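Local coordinates for protein copper-transporting ATPase RAN1 (Arabidopsis thaliana, PDB 3DXS) that probably moves copper across membranes at the expense of ATP, as a P-type ATPase linked to ethylene signalling, with this N-terminal domain binding the metal, at residues 11-17 with 34-38. The protein carries 1 engineered substitution. Coordinates in Å, arbitrary orientation, origin at the centre of the assembly. Where two conformers were deposited one is given. Residues are numbered along the deposited sequence.
With ZN (zinc ion), chain B.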
# COMPACT_ATOMS: atom_id res chain seq x y z
N MET A 11 -11.92 1.74 -0.33
CA MET A 11 -11.71 2.77 -1.37
C MET A 11 -12.89 2.79 -2.31
O MET A 11 -13.20 1.78 -2.94
CB MET A 11 -10.45 2.51 -2.19
CG MET A 11 -9.17 2.35 -1.39
SD MET A 11 -7.74 2.28 -2.47
CE MET A 11 -8.04 0.71 -3.29
N THR A 12 -13.53 3.95 -2.42
CA THR A 12 -14.69 4.08 -3.31
C THR A 12 -14.70 5.31 -4.20
O THR A 12 -15.68 5.60 -4.88
CB THR A 12 -16.03 3.99 -2.55
OG1 THR A 12 -16.16 5.09 -1.65
CG2 THR A 12 -16.14 2.68 -1.76
N CYS A 13 -13.60 6.03 -4.20
CA CYS A 13 -13.42 7.15 -5.15
C CYS A 13 -11.97 7.44 -5.42
O CYS A 13 -11.07 6.89 -4.80
CB CYS A 13 -14.13 8.42 -4.67
SG CYS A 13 -13.29 9.29 -3.33
N ALA A 14 -11.76 8.32 -6.37
CA ALA A 14 -10.40 8.71 -6.79
C ALA A 14 -9.61 9.28 -5.63
O ALA A 14 -8.43 8.99 -5.46
CB ALA A 14 -10.43 9.70 -7.97
N ALA A 15 -10.28 10.06 -4.81
CA ALA A 15 -9.62 10.70 -3.66
C ALA A 15 -9.14 9.64 -2.69
O ALA A 15 -8.08 9.78 -2.05
CB ALA A 15 -10.53 11.69 -2.97
N CYS A 16 -9.90 8.56 -2.59
CA CYS A 16 -9.53 7.45 -1.70
C CYS A 16 -8.23 6.81 -2.16
O CYS A 16 -7.31 6.60 -1.39
CB CYS A 16 -10.58 6.34 -1.66
SG CYS A 16 -12.02 6.58 -0.62
N SER A 17 -8.20 6.47 -3.43
CA SER A 17 -7.01 5.81 -3.99
C SER A 17 -5.80 6.73 -3.88
O SER A 17 -4.70 6.29 -3.54
CB SER A 17 -7.24 5.30 -5.44
OG SER A 17 -7.87 6.27 -6.26
N SER A 34 1.51 1.96 -6.31
CA SER A 34 0.53 2.02 -7.38
C SER A 34 -0.78 1.39 -6.92
O SER A 34 -0.86 0.19 -6.66
CB SER A 34 1.07 1.31 -8.61
OG SER A 34 2.33 1.84 -8.99
N VAL A 35 -1.78 2.24 -6.84
CA VAL A 35 -3.09 1.86 -6.32
C VAL A 35 -4.09 1.73 -7.45
O VAL A 35 -4.18 2.59 -8.31
CB VAL A 35 -3.61 2.90 -5.31
CG1 VAL A 35 -4.95 2.45 -4.73
CG2 VAL A 35 -2.59 3.15 -4.20
N ALA A 36 -4.79 0.61 -7.41
CA ALA A 36 -5.84 0.29 -8.37
C ALA A 36 -7.19 0.27 -7.67
O ALA A 36 -7.62 -0.72 -7.09
CB ALA A 36 -5.57 -1.05 -9.06
N LEU A 37 -7.85 1.41 -7.75
CA LEU A 37 -9.13 1.63 -7.10
C LEU A 37 -10.08 0.48 -7.37
O LEU A 37 -10.69 -0.06 -6.47
CB LEU A 37 -9.77 2.95 -7.56
CG LEU A 37 -11.19 3.21 -7.11
CD1 LEU A 37 -11.27 3.31 -5.59
CD2 LEU A 37 -11.71 4.48 -7.79
N LEU A 38 -10.18 0.10 -8.64
CA LEU A 38 -11.21 -0.87 -9.06
C LEU A 38 -10.95 -2.27 -8.51
O LEU A 38 -11.88 -3.06 -8.33
CB LEU A 38 -11.35 -0.93 -10.58
CG LEU A 38 -12.34 0.07 -11.19
CD1 LEU A 38 -12.09 1.49 -10.73
CD2 LEU A 38 -12.29 -0.04 -12.71
ZN ZN B . -13.40 8.14 -1.41
O HOH W 1 -12.35 -0.36 -4.25
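Zinc, in a copper-transporter domain, is bound on the side of segment 11-17 facing away from segment 34-38: Cys13 SG and Cys16 SG each bind the ion at 2.2 Å. Metal ligands and packing residues thus occupy different faces of one short segment, the CB of Cys13 pointing away from 34-38 and that of Cys16 sideways, those of Met11 and Ser17 toward it. Leu37 has the largest area covered in the contact. Leu37 CD1 lies 3.6 Å from Met11 CB and 3.7 Å from Cys13 O, so one methyl group rests beneath the turn that carries the first cysteine. Val35 CG1 touches both Met11 SD, at 3.6 Å, and Ser17 CB, at 3.7 Å, and Met11 also reaches Phe65 in a loop. The direct contact is apolar, supplemented by a water at hydrogen-bonding distance from both Met11 O, 2.6 Å, and Leu37 O, 2.8 Å. Within segment 11-17, Thr12 N donates to Cys16 SG at 3.5 Å, and Cys13 is the N-cap of helix 14-25, Cys13 SG accepting a weak 3.5 Å bond from Cys16 N. Such a CxxC site, at the start of the first helix beside an edge strand, is characteristic of the ferredoxin-like heavy-metal-associated domain.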